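Local coordinates for cyclic di-GMP receptor atypical PilZ domain-containing protein (Xanthomonas campestris pv. campestris, PDB 3RQA), which is of unknown function, belongs to the atypical PilZ family named for cyclic di-GMP receptors, and assembles as a tetramer through a helical bundle, at residues Leu85-Arg93 against Pro131-Leu139; Thr103-Ile111 against Gln169-Leu179. All coordinates share one frame; numbering follows the deposited sequence.

After helix 12-19, strand 24-34 and helix 42-55, helix 73-95 brings in 85-93. The chain then enters strand 101-107, turns at S107-G110 and runs back through strand 110-115. Next comes strand 124-129, followed by the loop 131-139, which returns to the helix and closes interaction 1 over 37 residues. Strands 139-150 and 155-161 follow. Helix 165-185 then packs on the hairpin 103-111 and closes interaction 2 over 57 residues. The segments alternate, so the two closures cross. Their centres are about 20 Å apart, but L139 CD2 touches W106 CZ2. Interaction 1 ties helix 73-95, probably the bundle helix, to a loop of the barrel; interaction 2 ties the C-terminal helix to the same barrel.

Interaction 1. Residues Leu85-Arg93 against Pro131-Leu139; sequences LALIGRLVR and PSDWLPELL
The contact joins the long helix 73-95 to the loop between strands 124-129 and 139-150, where P136 lies against G89 and R93. P136 is the centre of an inverse gamma turn. Its ring points at the helix, with P136 CG 3.3 Å from G89 O. G89 has no side chain, and the helix backbone comes close: G89 CA and P136 CA are 5.9 Å apart. V92 CG1 touches P136 CG at 3.8 Å and also lies near P136 O.

R93 lies across the proline at about a right angle. Its chain is extended from CG to NE, which carries the guanidinium past the ring. P136 CB sits 3.9 Å above the R93 guanidinium plane, over its centre. R93 NH1 donates to D133 O at 3.0 Å, with an N-H...O angle of 148°. The donor is tilted 28° from the carbonyl plane.

One turn before G89, L85 uses both methyls. L85 CD1 meets the W134 ring at its edge, 3.5 Å from W134 CZ3. L85 CD2 packs on L135 CD1 at 3.7 Å. The indole NE1 of W134 is hydrogen-bonded to E56.

Outside the two segments, E137 forms a salt bridge with R90 of a second subunit, and I88 packs on I88 of that subunit. This is docking of a PilZ barrel loop on an oligomerising helix, consistent with the four-helix bundle of this tetramer.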
loop_
_atom_site.group_PDB
_atom_site.type_symbol
_atom_site.label_atom_id
_atom_site.label_comp_id
_atom_site.label_asym_id
_atom_site.label_seq_id
_atom_site.Cartn_x
_atom_site.Cartn_y
_atom_site.Cartn_z
ATOM N N LEU C 85 -5.333 -4.803 -0.640
ATOM C CA LEU C 85 -6.087 -4.072 -1.654
ATOM C C LEU C 85 -7.075 -3.109 -1.012
ATOM O O LEU C 85 -7.156 -1.953 -1.393
ATOM C CB LEU C 85 -6.860 -5.037 -2.556
ATOM C CG LEU C 85 -6.934 -4.754 -4.060
ATOM C CD1 LEU C 85 -8.278 -5.240 -4.552
ATOM C CD2 LEU C 85 -6.748 -3.269 -4.384
ATOM N N ALA C 86 -7.830 -3.596 -0.042
ATOM C CA ALA C 86 -8.795 -2.750 0.643
ATOM C C ALA C 86 -8.094 -1.595 1.360
ATOM O O ALA C 86 -8.548 -0.455 1.278
ATOM C CB ALA C 86 -9.609 -3.573 1.645
ATOM N N LEU C 87 -6.998 -1.884 2.059
ATOM C CA LEU C 87 -6.270 -0.840 2.775
ATOM C C LEU C 87 -5.646 0.193 1.829
ATOM O O LEU C 87 -5.648 1.395 2.123
ATOM C CB LEU C 87 -5.197 -1.447 3.685
ATOM C CG LEU C 87 -5.707 -2.054 5.007
ATOM C CD1 LEU C 87 -4.631 -2.913 5.641
ATOM C CD2 LEU C 87 -6.147 -0.935 5.967
ATOM N N ILE C 88 -5.122 -0.256 0.691
ATOM C CA ILE C 88 -4.535 0.705 -0.238
ATOM C C ILE C 88 -5.660 1.578 -0.793
ATOM O O ILE C 88 -5.477 2.772 -1.008
ATOM C CB ILE C 88 -3.756 0.005 -1.393
ATOM C CG1 ILE C 88 -3.119 1.052 -2.312
ATOM C CG2 ILE C 88 -4.674 -0.883 -2.191
ATOM C CD1 ILE C 88 -1.878 1.716 -1.753
ATOM N N GLY C 89 -6.831 0.981 -0.997
ATOM C CA GLY C 89 -7.967 1.739 -1.495
ATOM C C GLY C 89 -8.398 2.784 -0.478
ATOM O O GLY C 89 -8.789 3.908 -0.824
ATOM N N ARG C 90 -8.330 2.408 0.795
ATOM C CA ARG C 90 -8.692 3.316 1.870
ATOM C C ARG C 90 -7.695 4.476 1.898
ATOM O O ARG C 90 -8.082 5.628 2.065
ATOM C CB ARG C 90 -8.680 2.580 3.215
ATOM C CG ARG C 90 -9.043 3.459 4.402
ATOM C CD ARG C 90 -9.254 2.632 5.648
ATOM N NE ARG C 90 -10.247 1.587 5.416
ATOM C CZ ARG C 90 -11.561 1.791 5.371
ATOM N NH1 ARG C 90 -12.384 0.779 5.147
ATOM N NH2 ARG C 90 -12.053 3.000 5.575
ATOM N N LEU C 91 -6.416 4.164 1.716
ATOM C CA LEU C 91 -5.371 5.185 1.733
ATOM C C LEU C 91 -5.658 6.241 0.665
ATOM O O LEU C 91 -5.650 7.435 0.940
ATOM C CB LEU C 91 -4.002 4.559 1.450
ATOM C CG LEU C 91 -2.780 5.075 2.222
ATOM C CD1 LEU C 91 -1.540 4.860 1.356
ATOM C CD2 LEU C 91 -2.929 6.552 2.590
ATOM N N VAL C 92 -5.903 5.779 -0.553
ATOM C CA VAL C 92 -6.180 6.658 -1.673
ATOM C C VAL C 92 -7.360 7.597 -1.431
ATOM O O VAL C 92 -7.281 8.783 -1.751
ATOM C CB VAL C 92 -6.431 5.839 -2.947
ATOM C CG1 VAL C 92 -6.962 6.727 -4.052
ATOM C CG2 VAL C 92 -5.139 5.172 -3.383
ATOM N N ARG C 93 -8.446 7.079 -0.862
ATOM C CA ARG C 93 -9.606 7.921 -0.608
ATOM C C ARG C 93 -9.244 9.056 0.345
ATOM O O ARG C 93 -9.862 10.107 0.318
ATOM C CB ARG C 93 -10.766 7.097 -0.035
ATOM C CG ARG C 93 -11.410 6.149 -1.030
ATOM C CD ARG C 93 -12.444 5.263 -0.345
ATOM N NE ARG C 93 -12.828 4.121 -1.168
ATOM C CZ ARG C 93 -13.562 4.207 -2.274
ATOM N NH1 ARG C 93 -13.861 3.109 -2.964
ATOM N NH2 ARG C 93 -14.003 5.387 -2.688
ATOM N N PRO C 131 -14.242 3.775 -12.954
ATOM C CA PRO C 131 -14.953 2.593 -13.438
ATOM C C PRO C 131 -15.621 1.700 -12.405
ATOM O O PRO C 131 -16.767 1.282 -12.584
ATOM C CB PRO C 131 -13.875 1.852 -14.230
ATOM C CG PRO C 131 -12.646 2.151 -13.454
ATOM C CD PRO C 131 -12.792 3.634 -13.180
ATOM N N SER C 132 -14.897 1.404 -11.332
ATOM C CA SER C 132 -15.394 0.525 -10.288
ATOM C C SER C 132 -16.436 1.119 -9.360
ATOM O O SER C 132 -17.609 1.211 -9.707
ATOM C CB SER C 132 -14.228 0.012 -9.455
ATOM O OG SER C 132 -14.702 -0.813 -8.415
ATOM N N ASP C 133 -15.991 1.506 -8.173
ATOM C CA ASP C 133 -16.846 2.071 -7.137
ATOM C C ASP C 133 -16.222 1.648 -5.805
ATOM O O ASP C 133 -16.041 2.471 -4.911
ATOM C CB ASP C 133 -18.269 1.520 -7.226
ATOM C CG ASP C 133 -19.226 2.232 -6.296
ATOM O OD1 ASP C 133 -18.895 2.373 -5.100
ATOM O OD2 ASP C 133 -20.314 2.646 -6.755
ATOM N N TRP C 134 -15.890 0.363 -5.676
ATOM C CA TRP C 134 -15.255 -0.121 -4.451
ATOM C C TRP C 134 -13.749 0.151 -4.523
ATOM O O TRP C 134 -13.060 0.114 -3.507
ATOM C CB TRP C 134 -15.500 -1.622 -4.253
ATOM C CG TRP C 134 -14.949 -2.472 -5.350
ATOM C CD1 TRP C 134 -15.552 -2.775 -6.539
ATOM C CD2 TRP C 134 -13.648 -3.070 -5.395
ATOM N NE1 TRP C 134 -14.701 -3.523 -7.328
ATOM C CE2 TRP C 134 -13.526 -3.717 -6.649
ATOM C CE3 TRP C 134 -12.574 -3.124 -4.498
ATOM C CZ2 TRP C 134 -12.368 -4.409 -7.030
ATOM C CZ3 TRP C 134 -11.420 -3.816 -4.876
ATOM C CH2 TRP C 134 -11.330 -4.449 -6.135
ATOM N N LEU C 135 -13.247 0.430 -5.725
ATOM C CA LEU C 135 -11.824 0.719 -5.930
ATOM C C LEU C 135 -11.689 2.165 -6.405
ATOM O O LEU C 135 -12.141 2.520 -7.489
ATOM C CB LEU C 135 -11.237 -0.219 -6.982
ATOM C CG LEU C 135 -9.735 -0.155 -7.259
ATOM C CD1 LEU C 135 -8.969 -0.863 -6.159
ATOM C CD2 LEU C 135 -9.450 -0.816 -8.598
ATOM N N PRO C 136 -11.043 3.017 -5.598
ATOM C CA PRO C 136 -10.860 4.433 -5.940
ATOM C C PRO C 136 -9.778 4.704 -6.991
ATOM O O PRO C 136 -8.930 5.577 -6.807
ATOM C CB PRO C 136 -10.522 5.051 -4.591
ATOM C CG PRO C 136 -9.630 3.982 -3.992
ATOM C CD PRO C 136 -10.389 2.695 -4.313
ATOM N N GLU C 137 -9.788 3.952 -8.082
ATOM C CA GLU C 137 -8.796 4.174 -9.121
ATOM C C GLU C 137 -9.477 4.759 -10.349
ATOM O O GLU C 137 -10.618 4.418 -10.672
ATOM C CB GLU C 137 -8.075 2.877 -9.493
ATOM C CG GLU C 137 -6.989 3.076 -10.539
ATOM C CD GLU C 137 -5.776 3.827 -10.014
ATOM O OE1 GLU C 137 -5.945 4.898 -9.390
ATOM O OE2 GLU C 137 -4.643 3.342 -10.233
ATOM N N LEU C 138 -8.774 5.646 -11.037
ATOM C CA LEU C 138 -9.358 6.281 -12.205
ATOM C C LEU C 138 -8.826 5.790 -13.533
ATOM O O LEU C 138 -7.653 5.459 -13.680
ATOM C CB LEU C 138 -9.191 7.802 -12.113
ATOM C CG LEU C 138 -9.772 8.438 -10.840
ATOM C CD1 LEU C 138 -9.650 9.964 -10.900
ATOM C CD2 LEU C 138 -11.226 8.036 -10.700
ATOM N N LEU C 139 -9.733 5.715 -14.494
ATOM C CA LEU C 139 -9.391 5.331 -15.844
ATOM C C LEU C 139 -9.228 6.686 -16.550
ATOM O O LEU C 139 -10.146 7.514 -16.525
ATOM C CB LEU C 139 -10.537 4.538 -16.478
ATOM C CG LEU C 139 -10.355 4.076 -17.931
ATOM C CD1 LEU C 139 -9.297 2.959 -18.006
ATOM C CD2 LEU C 139 -11.694 3.590 -18.485
#

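Interaction 2. Residues Thr103-Ile111 against Gln169-Leu179; sequences TVHWSVRGI and QDALERHLFRL
W106 reaches from strand 101-107 to helix 165-185 and meets L172, H175, L176 and L179. Its CB points at the helix, and CG is anti to the backbone N (chi1 -168°). W106 CG is 4.0 Å from L176 CD2. W106 CD2 is 3.8 Å from L176 CD2, which lies over one ring face, offset toward the rim. This methyl makes a CH-pi contact with the five-membered ring. Farther along, W106 CZ2 touches L172 CD1 at 3.5 Å. At the far end of the indole, W106 CH2 lies 3.8 Å from H175 CD2. The two rings meet obliquely, with planes at 52°. W106 CZ3 is near L179 CD1 as well. L129 of strand 124-129 also packs on W106.

L176 uses its other methyl on the backbone: L176 CD1 is 3.3 Å from V108 N. V108 continues the packing toward the start of 169-179. V108 CG2 lies 3.7 Å from Q169 CG and also touches E173 CG. The ends of those two helix residues are joined, since Q169 NE2 donates to E173 OE2 at 3.0 Å.

S107 turns away from the helix. Its OG accepts from R109 N in an ST turn and also makes a hydrogen bond with L18 O. The turn between the strands is also closed by the backbone bond from S107 N to G110 O. The axes of strand 103-107 and helix segment 169-179 come within 9.6 Å, with their N-to-C directions 129° apart. The contact sets the C-terminal helix against the six-stranded antiparallel barrel, as in the PilZ fold.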
loop_
_atom_site.group_PDB
_atom_site.type_symbol
_atom_site.label_atom_id
_atom_site.label_comp_id
_atom_site.label_asym_id
_atom_site.label_seq_id
_atom_site.Cartn_x
_atom_site.Cartn_y
_atom_site.Cartn_z
ATOM N N THR C 103 -24.390 11.757 -15.009
ATOM C CA THR C 103 -24.991 10.856 -15.969
ATOM C C THR C 103 -24.180 11.035 -17.236
ATOM O O THR C 103 -23.916 12.162 -17.658
ATOM C CB THR C 103 -26.461 11.214 -16.230
ATOM O OG1 THR C 103 -27.191 11.134 -14.997
ATOM C CG2 THR C 103 -27.069 10.251 -17.241
ATOM N N VAL C 104 -23.757 9.923 -17.820
ATOM C CA VAL C 104 -22.946 9.957 -19.027
ATOM C C VAL C 104 -23.423 8.904 -20.028
ATOM O O VAL C 104 -24.151 7.979 -19.667
ATOM C CB VAL C 104 -21.451 9.688 -18.684
ATOM C CG1 VAL C 104 -21.018 10.576 -17.531
ATOM C CG2 VAL C 104 -21.244 8.217 -18.314
ATOM N N HIS C 105 -23.023 9.072 -21.287
ATOM C CA HIS C 105 -23.351 8.130 -22.339
ATOM C C HIS C 105 -21.984 7.677 -22.823
ATOM O O HIS C 105 -21.241 8.433 -23.456
ATOM C CB HIS C 105 -24.139 8.794 -23.469
ATOM C CG HIS C 105 -25.052 7.852 -24.193
ATOM N ND1 HIS C 105 -25.422 8.034 -25.508
ATOM C CD2 HIS C 105 -25.669 6.718 -23.784
ATOM C CE1 HIS C 105 -26.225 7.051 -25.878
ATOM N NE2 HIS C 105 -26.390 6.240 -24.849
ATOM N N TRP C 106 -21.671 6.425 -22.523
ATOM C CA TRP C 106 -20.372 5.837 -22.816
ATOM C C TRP C 106 -20.353 4.694 -23.837
ATOM O O TRP C 106 -21.112 3.730 -23.721
ATOM C CB TRP C 106 -19.799 5.354 -21.475
ATOM C CG TRP C 106 -18.370 4.958 -21.430
ATOM C CD1 TRP C 106 -17.405 5.208 -22.364
ATOM C CD2 TRP C 106 -17.713 4.310 -20.334
ATOM N NE1 TRP C 106 -16.185 4.760 -21.916
ATOM C CE2 TRP C 106 -16.345 4.204 -20.671
ATOM C CE3 TRP C 106 -18.148 3.809 -19.099
ATOM C CZ2 TRP C 106 -15.403 3.614 -19.810
ATOM C CZ3 TRP C 106 -17.211 3.219 -18.244
ATOM C CH2 TRP C 106 -15.855 3.128 -18.606
ATOM N N SER C 107 -19.474 4.812 -24.829
ATOM C CA SER C 107 -19.290 3.776 -25.847
ATOM C C SER C 107 -17.775 3.588 -25.984
ATOM O O SER C 107 -16.996 4.318 -25.381
ATOM C CB SER C 107 -19.880 4.195 -27.205
ATOM O OG SER C 107 -18.959 4.968 -27.965
ATOM N N VAL C 108 -17.371 2.608 -26.778
ATOM C CA VAL C 108 -15.966 2.322 -26.996
ATOM C C VAL C 108 -15.277 3.483 -27.707
ATOM O O VAL C 108 -14.072 3.668 -27.574
ATOM C CB VAL C 108 -15.802 1.037 -27.852
ATOM C CG1 VAL C 108 -16.346 1.270 -29.244
ATOM C CG2 VAL C 108 -14.344 0.625 -27.923
ATOM N N ARG C 109 -16.052 4.265 -28.452
ATOM C CA ARG C 109 -15.526 5.397 -29.215
ATOM C C ARG C 109 -15.309 6.686 -28.436
ATOM O O ARG C 109 -14.363 7.431 -28.705
ATOM C CB ARG C 109 -16.452 5.725 -30.383
ATOM C CG ARG C 109 -16.627 4.610 -31.389
ATOM C CD ARG C 109 -17.594 5.041 -32.476
ATOM N NE ARG C 109 -18.077 3.911 -33.259
ATOM C CZ ARG C 109 -19.316 3.814 -33.720
ATOM N NH1 ARG C 109 -20.188 4.785 -33.470
ATOM N NH2 ARG C 109 -19.688 2.742 -34.412
ATOM N N GLY C 110 -16.205 6.957 -27.494
ATOM C CA GLY C 110 -16.119 8.177 -26.705
ATOM C C GLY C 110 -17.189 8.263 -25.633
ATOM O O GLY C 110 -17.815 7.256 -25.275
ATOM N N ILE C 111 -17.411 9.475 -25.130
ATOM C CA ILE C 111 -18.381 9.692 -24.070
ATOM C C ILE C 111 -19.021 11.084 -24.098
ATOM O O ILE C 111 -18.422 12.062 -24.542
ATOM C CB ILE C 111 -17.702 9.451 -22.679
ATOM C CG1 ILE C 111 -18.729 9.520 -21.549
ATOM C CG2 ILE C 111 -16.598 10.472 -22.451
ATOM C CD1 ILE C 111 -18.165 9.052 -20.206
ATOM N N GLN C 169 -8.695 -1.371 -26.301
ATOM C CA GLN C 169 -10.009 -1.370 -26.934
ATOM C C GLN C 169 -10.774 -2.624 -26.518
ATOM O O GLN C 169 -11.939 -2.555 -26.109
ATOM C CB GLN C 169 -9.918 -1.335 -28.463
ATOM C CG GLN C 169 -11.300 -1.174 -29.076
ATOM C CD GLN C 169 -11.281 -0.824 -30.543
ATOM O OE1 GLN C 169 -10.555 0.079 -30.976
ATOM N NE2 GLN C 169 -12.101 -1.525 -31.323
ATOM N N ASP C 170 -10.109 -3.768 -26.606
ATOM C CA ASP C 170 -10.748 -5.024 -26.240
ATOM C C ASP C 170 -11.245 -5.026 -24.798
ATOM O O ASP C 170 -12.374 -5.428 -24.526
ATOM C CB ASP C 170 -9.791 -6.195 -26.429
ATOM C CG ASP C 170 -10.471 -7.528 -26.195
ATOM O OD1 ASP C 170 -11.214 -7.969 -27.101
ATOM O OD2 ASP C 170 -10.291 -8.118 -25.102
ATOM N N ALA C 171 -10.388 -4.591 -23.877
ATOM C CA ALA C 171 -10.746 -4.531 -22.460
ATOM C C ALA C 171 -11.936 -3.593 -22.251
ATOM O O ALA C 171 -12.799 -3.857 -21.422
ATOM C CB ALA C 171 -9.552 -4.034 -21.637
ATOM N N LEU C 172 -11.967 -2.488 -22.993
ATOM C CA LEU C 172 -13.067 -1.529 -22.845
ATOM C C LEU C 172 -14.377 -2.105 -23.388
ATOM O O LEU C 172 -15.442 -1.933 -22.776
ATOM C CB LEU C 172 -12.749 -0.206 -23.562
ATOM C CG LEU C 172 -13.826 0.891 -23.553
ATOM C CD1 LEU C 172 -14.292 1.182 -22.130
ATOM C CD2 LEU C 172 -13.262 2.152 -24.212
ATOM N N GLU C 173 -14.296 -2.779 -24.537
ATOM C CA GLU C 173 -15.496 -3.376 -25.123
ATOM C C GLU C 173 -16.076 -4.396 -24.144
ATOM O O GLU C 173 -17.278 -4.396 -23.884
ATOM C CB GLU C 173 -15.174 -4.036 -26.472
ATOM C CG GLU C 173 -15.324 -3.087 -27.657
ATOM C CD GLU C 173 -14.712 -3.632 -28.930
ATOM O OE1 GLU C 173 -14.693 -4.869 -29.116
ATOM O OE2 GLU C 173 -14.254 -2.816 -29.755
ATOM N N ARG C 174 -15.212 -5.254 -23.599
ATOM C CA ARG C 174 -15.668 -6.257 -22.641
ATOM C C ARG C 174 -16.290 -5.540 -21.451
ATOM O O ARG C 174 -17.371 -5.909 -20.987
ATOM C CB ARG C 174 -14.510 -7.124 -22.149
ATOM C CG ARG C 174 -13.954 -8.092 -23.178
ATOM C CD ARG C 174 -12.654 -8.693 -22.664
ATOM N NE ARG C 174 -12.046 -9.597 -23.633
ATOM C CZ ARG C 174 -12.387 -10.872 -23.792
ATOM N NH1 ARG C 174 -13.333 -11.412 -23.038
ATOM N NH2 ARG C 174 -11.786 -11.598 -24.721
ATOM N N HIS C 175 -15.608 -4.503 -20.971
ATOM C CA HIS C 175 -16.105 -3.752 -19.828
ATOM C C HIS C 175 -17.511 -3.210 -20.066
ATOM O O HIS C 175 -18.401 -3.381 -19.230
ATOM C CB HIS C 175 -15.172 -2.591 -19.484
ATOM C CG HIS C 175 -15.619 -1.818 -18.286
ATOM N ND1 HIS C 175 -15.510 -2.314 -17.004
ATOM C CD2 HIS C 175 -16.263 -0.632 -18.178
ATOM C CE1 HIS C 175 -16.072 -1.467 -16.160
ATOM N NE2 HIS C 175 -16.537 -0.438 -16.846
ATOM N N LEU C 176 -17.707 -2.554 -21.209
ATOM C CA LEU C 176 -19.009 -1.994 -21.539
ATOM C C LEU C 176 -20.053 -3.105 -21.671
ATOM O O LEU C 176 -21.165 -2.988 -21.144
ATOM C CB LEU C 176 -18.937 -1.193 -22.839
ATOM C CG LEU C 176 -18.266 0.179 -22.731
ATOM C CD1 LEU C 176 -18.170 0.816 -24.124
ATOM C CD2 LEU C 176 -19.082 1.059 -21.791
ATOM N N PHE C 177 -19.687 -4.181 -22.360
ATOM C CA PHE C 177 -20.612 -5.290 -22.539
ATOM C C PHE C 177 -21.068 -5.800 -21.175
ATOM O O PHE C 177 -22.266 -5.948 -20.944
ATOM C CB PHE C 177 -19.962 -6.413 -23.347
ATOM C CG PHE C 177 -20.931 -7.456 -23.815
ATOM C CD1 PHE C 177 -21.268 -8.526 -22.998
ATOM C CD2 PHE C 177 -21.534 -7.347 -25.063
ATOM C CE1 PHE C 177 -22.197 -9.483 -23.418
ATOM C CE2 PHE C 177 -22.462 -8.292 -25.494
ATOM C CZ PHE C 177 -22.794 -9.363 -24.672
ATOM N N ARG C 178 -20.126 -6.048 -20.263
ATOM C CA ARG C 178 -20.500 -6.514 -18.921
ATOM C C ARG C 178 -21.449 -5.538 -18.217
ATOM O O ARG C 178 -22.497 -5.938 -17.715
ATOM C CB ARG C 178 -19.279 -6.698 -18.017
ATOM C CG ARG C 178 -18.339 -7.808 -18.406
ATOM C CD ARG C 178 -17.474 -8.194 -17.219
ATOM N NE ARG C 178 -16.104 -8.454 -17.636
ATOM C CZ ARG C 178 -15.209 -7.504 -17.892
ATOM N NH1 ARG C 178 -13.981 -7.829 -18.280
ATOM N NH2 ARG C 178 -15.538 -6.227 -17.738
ATOM N N LEU C 179 -21.070 -4.264 -18.167
ATOM C CA LEU C 179 -21.900 -3.261 -17.510
ATOM C C LEU C 179 -23.323 -3.301 -18.033
ATOM O O LEU C 179 -24.282 -3.153 -17.275
ATOM C CB LEU C 179 -21.340 -1.849 -17.731
ATOM C CG LEU C 179 -20.101 -1.404 -16.959
ATOM C CD1 LEU C 179 -19.877 0.084 -17.190
ATOM C CD2 LEU C 179 -20.289 -1.679 -15.479
#